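Precorrin-6y methylase (Rhodobacter capsulatus, PDB 3NJR) probably methylates and decarboxylates a precorrin-6 intermediate of cobalamin biosynthesis using S-adenosylmethionine, this chain being the C-terminal domain of the longer enzyme. Local coordinates at residues G65-R79 with N92-M106. Sequence-based numbering, arbitrary orientation.
With SAH (S-adenosyl-L-homocysteine), chain C.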
ATOM      1  N   GLY A  65      12.856  15.525 -18.901  1.00 36.36           N
ATOM      2  CA  GLY A  65      11.601  15.086 -19.473  1.00 36.06           C
ATOM      3  C   GLY A  65      10.899  16.290 -20.048  1.00 36.36           C
ATOM      4  O   GLY A  65      11.251  16.766 -21.129  1.00 36.78           O
ATOM      5  N   SER A  66       9.904  16.791 -19.328  1.00 36.04           N
ATOM      6  CA  SER A  66       9.192  17.970 -19.779  1.00 35.77           C
ATOM      7  C   SER A  66       9.502  19.185 -18.902  1.00 34.75           C
ATOM      8  O   SER A  66       8.894  20.246 -19.072  1.00 34.61           O
ATOM      9  CB  SER A  66       7.689  17.699 -19.826  1.00 36.46           C
ATOM     10  OG  SER A  66       7.079  17.945 -18.554  1.00 38.98           O
ATOM     11  N   GLY A  67      10.435  19.003 -17.965  1.00 33.74           N
ATOM     12  CA  GLY A  67      10.969  20.068 -17.112  1.00 32.74           C
ATOM     13  C   GLY A  67      10.068  20.597 -16.009  1.00 32.28           C
ATOM     14  O   GLY A  67      10.267  21.714 -15.527  1.00 32.85           O
ATOM     15  N   SER A  68       9.076  19.824 -15.587  1.00 31.31           N
ATOM     16  CA  SER A  68       8.064  20.358 -14.662  1.00 30.57           C
ATOM     17  C   SER A  68       8.616  20.653 -13.257  1.00 30.13           C
ATOM     18  O   SER A  68       8.207  21.611 -12.605  1.00 29.80           O
ATOM     19  CB  SER A  68       6.850  19.420 -14.581  1.00 30.50           C
ATOM     20  OG  SER A  68       7.158  18.249 -13.827  1.00 30.68           O
ATOM     21  N   VAL A  69       9.533  19.813 -12.794  1.00 29.53           N
ATOM     22  CA  VAL A  69      10.182  20.009 -11.501  1.00 29.13           C
ATOM     23  C   VAL A  69      10.924  21.347 -11.480  1.00 29.07           C
ATOM     24  O   VAL A  69      10.795  22.126 -10.507  1.00 28.39           O
ATOM     25  CB  VAL A  69      11.137  18.829 -11.187  1.00 29.21           C
ATOM     26  CG1 VAL A  69      12.076  19.160 -10.060  1.00 29.05           C
ATOM     27  CG2 VAL A  69      10.340  17.601 -10.862  1.00 29.14           C
ATOM     28  N   SER A  70      11.657  21.614 -12.572  1.00 28.93           N
ATOM     29  CA  SER A  70      12.449  22.837 -12.733  1.00 29.44           C
ATOM     30  C   SER A  70      11.556  24.063 -12.787  1.00 29.93           C
ATOM     31  O   SER A  70      11.920  25.120 -12.261  1.00 30.64           O
ATOM     32  CB  SER A  70      13.284  22.794 -14.016  1.00 29.63           C
ATOM     33  OG  SER A  70      14.334  21.851 -13.981  1.00 29.86           O
ATOM     34  N   VAL A  71      10.398  23.926 -13.440  1.00 30.05           N
ATOM     35  CA  VAL A  71       9.462  25.031 -13.599  1.00 29.96           C
ATOM     36  C   VAL A  71       8.939  25.394 -12.222  1.00 30.39           C
ATOM     37  O   VAL A  71       9.075  26.538 -11.787  1.00 31.16           O
ATOM     38  CB  VAL A  71       8.321  24.686 -14.594  1.00 30.13           C
ATOM     39  CG1 VAL A  71       7.221  25.701 -14.537  1.00 30.37           C
ATOM     40  CG2 VAL A  71       8.837  24.617 -16.000  1.00 28.87           C
ATOM     41  N   GLU A  72       8.386  24.423 -11.511  1.00 30.33           N
ATOM     42  CA  GLU A  72       7.986  24.661 -10.116  1.00 30.98           C
ATOM     43  C   GLU A  72       9.145  25.083  -9.161  1.00 31.30           C
ATOM     44  O   GLU A  72       8.926  25.876  -8.233  1.00 32.03           O
ATOM     45  CB  GLU A  72       7.173  23.484  -9.570  1.00 30.38           C
ATOM     46  CG  GLU A  72       6.071  23.086 -10.523  1.00 31.67           C
ATOM     47  CD  GLU A  72       4.862  22.466  -9.857  1.00 34.03           C
ATOM     48  OE1 GLU A  72       4.999  21.431  -9.179  1.00 36.16           O
ATOM     49  OE2 GLU A  72       3.747  23.002 -10.026  1.00 36.49           O
ATOM     50  N   TRP A  73      10.366  24.584  -9.381  1.00 31.17           N
ATOM     51  CA  TRP A  73      11.500  25.013  -8.546  1.00 30.76           C
ATOM     52  C   TRP A  73      11.776  26.482  -8.788  1.00 31.24           C
ATOM     53  O   TRP A  73      11.913  27.235  -7.832  1.00 31.33           O
ATOM     54  CB  TRP A  73      12.743  24.172  -8.818  1.00 30.23           C
ATOM     55  CG  TRP A  73      14.058  24.740  -8.306  1.00 29.40           C
ATOM     56  CD1 TRP A  73      14.868  25.633  -8.947  1.00 28.12           C
ATOM     57  CD2 TRP A  73      14.739  24.403  -7.073  1.00 28.57           C
ATOM     58  NE1 TRP A  73      15.990  25.897  -8.188  1.00 27.23           N
ATOM     59  CE2 TRP A  73      15.939  25.152  -7.039  1.00 27.10           C
ATOM     60  CE3 TRP A  73      14.449  23.544  -5.999  1.00 26.43           C
ATOM     61  CZ2 TRP A  73      16.849  25.063  -5.979  1.00 25.83           C
ATOM     62  CZ3 TRP A  73      15.348  23.469  -4.939  1.00 25.55           C
ATOM     63  CH2 TRP A  73      16.537  24.219  -4.941  1.00 25.13           C
ATOM     64  N   CYS A  74      11.837  26.885 -10.062  1.00 31.49           N
ATOM     65  CA  CYS A  74      12.077  28.283 -10.441  1.00 32.05           C
ATOM     66  C   CYS A  74      10.933  29.236 -10.092  1.00 31.94           C
ATOM     67  O   CYS A  74      11.181  30.394  -9.770  1.00 31.29           O
ATOM     68  CB  CYS A  74      12.382  28.381 -11.927  1.00 32.30           C
ATOM     69  SG  CYS A  74      13.992  27.631 -12.364  1.00 35.37           S
ATOM     70  N   LEU A  75       9.686  28.744 -10.163  1.00 32.16           N
ATOM     71  CA  LEU A  75       8.519  29.522  -9.721  1.00 31.84           C
ATOM     72  C   LEU A  75       8.575  29.805  -8.230  1.00 31.83           C
ATOM     73  O   LEU A  75       8.111  30.865  -7.791  1.00 32.25           O
ATOM     74  CB  LEU A  75       7.186  28.876 -10.108  1.00 31.39           C
ATOM     75  CG  LEU A  75       6.827  29.011 -11.595  1.00 32.30           C
ATOM     76  CD1 LEU A  75       5.825  27.927 -12.060  1.00 31.31           C
ATOM     77  CD2 LEU A  75       6.332  30.419 -11.958  1.00 30.23           C
ATOM     78  N   ALA A  76       9.173  28.897  -7.452  1.00 30.90           N
ATOM     79  CA  ALA A  76       9.382  29.174  -6.021  1.00 30.49           C
ATOM     80  C   ALA A  76      10.539  30.166  -5.744  1.00 30.29           C
ATOM     81  O   ALA A  76      10.830  30.485  -4.589  1.00 30.64           O
ATOM     82  CB  ALA A  76       9.565  27.872  -5.242  1.00 29.86           C
ATOM     83  N   GLY A  77      11.205  30.634  -6.802  1.00 30.23           N
ATOM     84  CA  GLY A  77      12.341  31.538  -6.666  1.00 30.37           C
ATOM     85  C   GLY A  77      13.726  31.024  -7.053  1.00 31.14           C
ATOM     86  O   GLY A  77      14.661  31.816  -7.169  1.00 31.54           O
ATOM     87  N   GLY A  78      13.890  29.717  -7.248  1.00 30.97           N
ATOM     88  CA  GLY A  78      15.175  29.186  -7.678  1.00 30.72           C
ATOM     89  C   GLY A  78      15.576  29.512  -9.116  1.00 31.18           C
ATOM     90  O   GLY A  78      14.835  30.175  -9.856  1.00 30.93           O
ATOM     91  N   ARG A  79      16.788  29.070  -9.476  1.00 31.82           N
ATOM     92  CA  ARG A  79      17.272  28.974 -10.867  1.00 32.18           C
ATOM     93  C   ARG A  79      17.575  27.490 -11.141  1.00 32.03           C
ATOM     94  O   ARG A  79      17.844  26.738 -10.205  1.00 31.60           O
ATOM     95  CB  ARG A  79      18.545  29.800 -11.074  1.00 32.45           C
ATOM     96  CG  ARG A  79      18.474  31.253 -10.621  1.00 34.17           C
ATOM     97  CD  ARG A  79      19.852  31.905 -10.707  1.00 38.13           C
ATOM     98  NE  ARG A  79      20.701  31.493  -9.584  1.00 42.54           N
ATOM     99  CZ  ARG A  79      21.906  30.917  -9.693  1.00 44.68           C
ATOM    100  NH1 ARG A  79      22.451  30.690 -10.887  1.00 46.04           N
ATOM    101  NH2 ARG A  79      22.586  30.578  -8.597  1.00 44.21           N
ATOM    102  N   ASN A  92       9.540  20.697 -25.466  1.00 40.76           N
ATOM    103  CA  ASN A  92       8.544  20.903 -24.405  1.00 40.04           C
ATOM    104  C   ASN A  92       9.093  21.701 -23.211  1.00 39.65           C
ATOM    105  O   ASN A  92       8.401  22.580 -22.690  1.00 39.67           O
ATOM    106  CB  ASN A  92       7.961  19.571 -23.924  1.00 40.13           C
ATOM    107  CG  ASN A  92       6.976  18.946 -24.921  1.00 41.09           C
ATOM    108  OD1 ASN A  92       6.823  17.728 -24.946  1.00 41.74           O
ATOM    109  ND2 ASN A  92       6.301  19.770 -25.730  1.00 41.60           N
ATOM    110  N   ILE A  93      10.327  21.393 -22.788  1.00 38.95           N
ATOM    111  CA  ILE A  93      11.043  22.178 -21.770  1.00 38.04           C
ATOM    112  C   ILE A  93      11.123  23.620 -22.236  1.00 38.48           C
ATOM    113  O   ILE A  93      10.919  24.551 -21.460  1.00 38.53           O
ATOM    114  CB  ILE A  93      12.504  21.686 -21.530  1.00 37.95           C
ATOM    115  CG1 ILE A  93      12.542  20.197 -21.183  1.00 36.63           C
ATOM    116  CG2 ILE A  93      13.203  22.543 -20.478  1.00 35.59           C
ATOM    117  CD1 ILE A  93      13.915  19.606 -21.219  1.00 35.51           C
ATOM    118  N   GLN A  94      11.406  23.805 -23.515  1.00 38.94           N
ATOM    119  CA  GLN A  94      11.575  25.142 -24.038  1.00 39.38           C
ATOM    120  C   GLN A  94      10.269  25.925 -23.969  1.00 38.97           C
ATOM    121  O   GLN A  94      10.276  27.111 -23.626  1.00 38.68           O
ATOM    122  CB  GLN A  94      12.110  25.102 -25.462  1.00 39.71           C
ATOM    123  CG  GLN A  94      13.090  26.220 -25.708  1.00 42.61           C
ATOM    124  CD  GLN A  94      14.403  25.979 -24.974  1.00 47.62           C
ATOM    125  OE1 GLN A  94      14.741  26.697 -24.009  1.00 47.16           O
ATOM    126  NE2 GLN A  94      15.147  24.941 -25.417  1.00 47.76           N
ATOM    127  N   LYS A  95       9.160  25.254 -24.284  1.00 38.76           N
ATOM    128  CA  LYS A  95       7.850  25.887 -24.230  1.00 39.02           C
ATOM    129  C   LYS A  95       7.506  26.341 -22.816  1.00 39.56           C
ATOM    130  O   LYS A  95       6.945  27.431 -22.624  1.00 39.72           O
ATOM    131  CB  LYS A  95       6.781  24.964 -24.780  1.00 38.82           C
ATOM    132  CG  LYS A  95       6.967  24.702 -26.261  1.00 39.97           C
ATOM    133  CD  LYS A  95       5.908  23.781 -26.833  1.00 41.18           C
ATOM    134  CE  LYS A  95       6.094  23.620 -28.336  1.00 41.81           C
ATOM    135  NZ  LYS A  95       5.160  22.579 -28.869  1.00 42.80           N
ATOM    136  N   ASN A  96       7.887  25.531 -21.826  1.00 39.65           N
ATOM    137  CA  ASN A  96       7.583  25.832 -20.432  1.00 39.60           C
ATOM    138  C   ASN A  96       8.442  26.960 -19.926  1.00 39.80           C
ATOM    139  O   ASN A  96       8.000  27.758 -19.108  1.00 40.05           O
ATOM    140  CB  ASN A  96       7.757  24.591 -19.573  1.00 39.61           C
ATOM    141  CG  ASN A  96       6.734  23.532 -19.889  1.00 40.00           C
ATOM    142  OD1 ASN A  96       5.551  23.829 -19.994  1.00 41.15           O
ATOM    143  ND2 ASN A  96       7.179  22.293 -20.055  1.00 40.23           N
ATOM    144  N   ILE A  97       9.675  27.025 -20.418  1.00 39.77           N
ATOM    145  CA  ILE A  97      10.518  28.175 -20.162  1.00 39.75           C
ATOM    146  C   ILE A  97       9.796  29.418 -20.732  1.00 40.51           C
ATOM    147  O   ILE A  97       9.529  30.370 -19.980  1.00 40.27           O
ATOM    148  CB  ILE A  97      11.969  27.984 -20.715  1.00 39.51           C
ATOM    149  CG1 ILE A  97      12.723  26.907 -19.917  1.00 38.27           C
ATOM    150  CG2 ILE A  97      12.751  29.270 -20.647  1.00 39.22           C
ATOM    151  CD1 ILE A  97      14.056  26.434 -20.547  1.00 34.37           C
ATOM    152  N   ASP A  98       9.440  29.376 -22.029  1.00 40.90           N
ATOM    153  CA  ASP A  98       8.675  30.464 -22.691  1.00 41.35           C
ATOM    154  C   ASP A  98       7.415  30.864 -21.934  1.00 40.66           C
ATOM    155  O   ASP A  98       7.291  32.017 -21.516  1.00 41.07           O
ATOM    156  CB  ASP A  98       8.255  30.087 -24.114  1.00 42.04           C
ATOM    157  CG  ASP A  98       9.413  30.082 -25.114  1.00 44.77           C
ATOM    158  OD1 ASP A  98      10.609  30.242 -24.734  1.00 46.49           O
ATOM    159  OD2 ASP A  98       9.097  29.898 -26.314  1.00 47.44           O
ATOM    160  N   THR A  99       6.501  29.907 -21.756  1.00 39.57           N
ATOM    161  CA  THR A  99       5.223  30.138 -21.091  1.00 38.94           C
ATOM    162  C   THR A  99       5.344  30.972 -19.836  1.00 38.44           C
ATOM    163  O   THR A  99       4.599  31.945 -19.659  1.00 38.73           O
ATOM    164  CB  THR A  99       4.531  28.816 -20.707  1.00 39.08           C
ATOM    165  OG1 THR A  99       4.358  28.029 -21.882  1.00 40.23           O
ATOM    166  CG2 THR A  99       3.143  29.059 -20.044  1.00 38.11           C
ATOM    167  N   TYR A 100       6.282  30.585 -18.978  1.00 37.77           N
ATOM    168  CA  TYR A 100       6.396  31.140 -17.635  1.00 37.49           C
ATOM    169  C   TYR A 100       7.455  32.233 -17.527  1.00 37.55           C
ATOM    170  O   TYR A 100       7.771  32.704 -16.433  1.00 37.22           O
ATOM    171  CB  TYR A 100       6.652  30.013 -16.634  1.00 37.49           C
ATOM    172  CG  TYR A 100       5.461  29.091 -16.472  1.00 37.99           C
ATOM    173  CD1 TYR A 100       5.341  27.916 -17.236  1.00 38.67           C
ATOM    174  CD2 TYR A 100       4.434  29.407 -15.577  1.00 38.12           C
ATOM    175  CE1 TYR A 100       4.220  27.085 -17.105  1.00 39.59           C
ATOM    176  CE2 TYR A 100       3.322  28.582 -15.428  1.00 38.80           C
ATOM    177  CZ  TYR A 100       3.217  27.433 -16.189  1.00 39.47           C
ATOM    178  OH  TYR A 100       2.112  26.642 -16.023  1.00 39.56           O
ATOM    179  N   GLY A 101       7.982  32.641 -18.679  1.00 37.75           N
ATOM    180  CA  GLY A 101       8.999  33.678 -18.752  1.00 38.00           C
ATOM    181  C   GLY A 101      10.135  33.415 -17.787  1.00 37.94           C
ATOM    182  O   GLY A 101      10.498  34.294 -16.990  1.00 38.30           O
ATOM    183  N   LEU A 102      10.680  32.203 -17.863  1.00 37.67           N
ATOM    184  CA  LEU A 102      11.753  31.763 -16.981  1.00 37.94           C
ATOM    185  C   LEU A 102      13.160  31.752 -17.612  1.00 38.87           C
ATOM    186  O   LEU A 102      14.106  31.302 -16.970  1.00 38.62           O
ATOM    187  CB  LEU A 102      11.411  30.390 -16.381  1.00 37.44           C
ATOM    188  CG  LEU A 102      10.226  30.349 -15.395  1.00 36.13           C
ATOM    189  CD1 LEU A 102       9.740  28.931 -15.198  1.00 34.16           C
ATOM    190  CD2 LEU A 102      10.557  30.998 -14.053  1.00 34.06           C
ATOM    191  N   SER A 103      13.305  32.275 -18.839  1.00 39.95           N
ATOM    192  CA  SER A 103      14.580  32.196 -19.567  1.00 41.23           C
ATOM    193  C   SER A 103      15.774  32.837 -18.848  1.00 41.94           C
ATOM    194  O   SER A 103      16.884  32.294 -18.907  1.00 42.67           O
ATOM    195  CB  SER A 103      14.475  32.682 -21.020  1.00 41.34           C
ATOM    196  OG  SER A 103      14.252  34.076 -21.087  1.00 43.09           O
ATOM    197  N   PRO A 104      15.566  33.975 -18.160  1.00 41.89           N
ATOM    198  CA  PRO A 104      16.673  34.391 -17.294  1.00 41.89           C
ATOM    199  C   PRO A 104      17.036  33.337 -16.216  1.00 41.63           C
ATOM    200  O   PRO A 104      18.205  33.153 -15.912  1.00 42.46           O
ATOM    201  CB  PRO A 104      16.127  35.658 -16.618  1.00 42.11           C
ATOM    202  CG  PRO A 104      14.604  35.494 -16.675  1.00 42.35           C
ATOM    203  CD  PRO A 104      14.394  34.858 -18.027  1.00 41.74           C
ATOM    204  N   ARG A 105      16.040  32.660 -15.656  1.00 40.97           N
ATOM    205  CA  ARG A 105      16.202  31.780 -14.498  1.00 40.21           C
ATOM    206  C   ARG A 105      16.493  30.311 -14.861  1.00 39.29           C
ATOM    207  O   ARG A 105      17.091  29.584 -14.072  1.00 38.37           O
ATOM    208  CB  ARG A 105      14.912  31.810 -13.673  1.00 40.42           C
ATOM    209  CG  ARG A 105      14.719  33.021 -12.802  1.00 41.93           C
ATOM    210  CD  ARG A 105      13.441  32.851 -11.954  1.00 43.55           C
ATOM    211  NE  ARG A 105      13.529  33.380 -10.586  1.00 45.39           N
ATOM    212  CZ  ARG A 105      14.636  33.817  -9.966  1.00 47.47           C
ATOM    213  NH1 ARG A 105      15.828  33.822 -10.564  1.00 48.17           N
ATOM    214  NH2 ARG A 105      14.554  34.263  -8.716  1.00 48.02           N
ATOM    215  N   MET A 106      16.046  29.878 -16.040  1.00 38.71           N
ATOM    216  CA  MET A 106      16.021  28.465 -16.381  1.00 38.51           C
ATOM    217  C   MET A 106      16.632  28.157 -17.748  1.00 38.56           C
ATOM    218  O   MET A 106      16.241  28.755 -18.748  1.00 38.58           O
ATOM    219  CB  MET A 106      14.586  27.960 -16.281  1.00 38.41           C
ATOM    220  CG  MET A 106      14.334  26.551 -16.779  1.00 38.87           C
ATOM    221  SD  MET A 106      12.835  25.864 -16.026  1.00 41.62           S
ATOM    222  CE  MET A 106      12.466  24.476 -17.111  1.00 39.23           C
TER
HETATM  223  N   SAH C 300      10.938  14.844 -14.085  1.00 84.89           N
HETATM  224  CA  SAH C 300      10.291  14.657 -15.421  1.00 84.97           C
HETATM  225  CB  SAH C 300       9.798  13.215 -15.557  1.00 85.13           C
HETATM  226  CG  SAH C 300      10.455  12.478 -16.730  1.00 85.54           C
HETATM  227  SD  SAH C 300      11.577  11.245 -16.137  1.00 86.87           S
HETATM  228  C   SAH C 300       9.176  15.659 -15.610  1.00 84.83           C
HETATM  229  O   SAH C 300       8.787  16.008 -16.724  1.00 84.71           O
HETATM  230  OXT SAH C 300       8.612  16.180 -14.657  1.00 84.83           O
HETATM  231  C5' SAH C 300      12.179  10.446 -17.606  1.00 84.71           C
HETATM  232  C4' SAH C 300      13.080  11.330 -18.483  1.00 83.25           C
HETATM  233  O4' SAH C 300      14.476  11.249 -18.138  1.00 82.25           O
HETATM  234  C3' SAH C 300      12.976  10.911 -19.946  1.00 82.52           C
HETATM  235  O3' SAH C 300      12.489  12.006 -20.713  1.00 82.06           O
HETATM  236  C2' SAH C 300      14.387  10.565 -20.388  1.00 81.80           C
HETATM  237  O2' SAH C 300      14.696  11.022 -21.714  1.00 81.03           O
HETATM  238  C1' SAH C 300      15.262  11.243 -19.343  1.00 81.07           C
HETATM  239  N9  SAH C 300      16.596  10.575 -19.246  1.00 79.56           N
HETATM  240  C8  SAH C 300      16.831   9.250 -19.366  1.00 79.15           C
HETATM  241  N7  SAH C 300      18.151   8.968 -19.253  1.00 78.56           N
HETATM  242  C5  SAH C 300      18.796  10.133 -19.059  1.00 78.24           C
HETATM  243  C6  SAH C 300      20.204  10.556 -18.851  1.00 77.98           C
HETATM  244  N6  SAH C 300      21.180   9.624 -18.839  1.00 77.83           N
HETATM  245  N1  SAH C 300      20.478  11.879 -18.679  1.00 77.38           N
HETATM  246  C2  SAH C 300      19.497  12.801 -18.695  1.00 77.03           C
HETATM  247  N3  SAH C 300      18.197  12.481 -18.876  1.00 77.51           N
HETATM  248  C4  SAH C 300      17.777  11.193 -19.058  1.00 78.52           C
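The backbones are closest at the two ends of the contact, with Ser66 CA 5.0 Å from Ile93 CA and Arg79 CA 4.7 Å from Arg105 CA, and stand wider apart between, where helix 68-75 packs beside the end of helix 87-99. These are the first two helices of the beta-alpha-beta crossovers in a class I, Rossmann-like methyltransferase domain, whose sheet has the strand order 3-2-1-4-5-7-6.

Val71 carries the middle of the interface. A chi1 of 168° turns CG1 over one face of the Tyr100 ring in a CH-pi contact, 4.2 Å from the centroid, where it also meets Leu102 CD1, and sends CG2 to Asn96 CB and Met106 CE. Across the ring, Thr99 CG2 lies against the opposite face, toward its rim, and Tyr100 OH is hydrogen-bonded to Ala31 O. Further along, Cys74 CB rests on Leu102 CD2, and the extended Met106 chain brings its methyl to Ser70 CB.

Gly77 closes helix 68-75 in a Schellman motif. Beyond it, the Arg105 guanidinium has Gly77 O and Gly78 O over one face, the latter 3.4 Å above its plane.

At the other end lies the glycine-rich cofactor loop, with Gly67 as N-cap. Asn96 OD1 accepts from Ala33 N, and Asn96 ND2 makes a weak, bent hydrogen bond to Ser66 O (2.8 Å, 122°). This weak bond links the Ser66 carbonyl to helix 87-99, while Ser66 N and OG both bond to one carboxylate oxygen of S-adenosylhomocysteine, O; Ser68 OG donates to the other, OXT, at 2.7 Å.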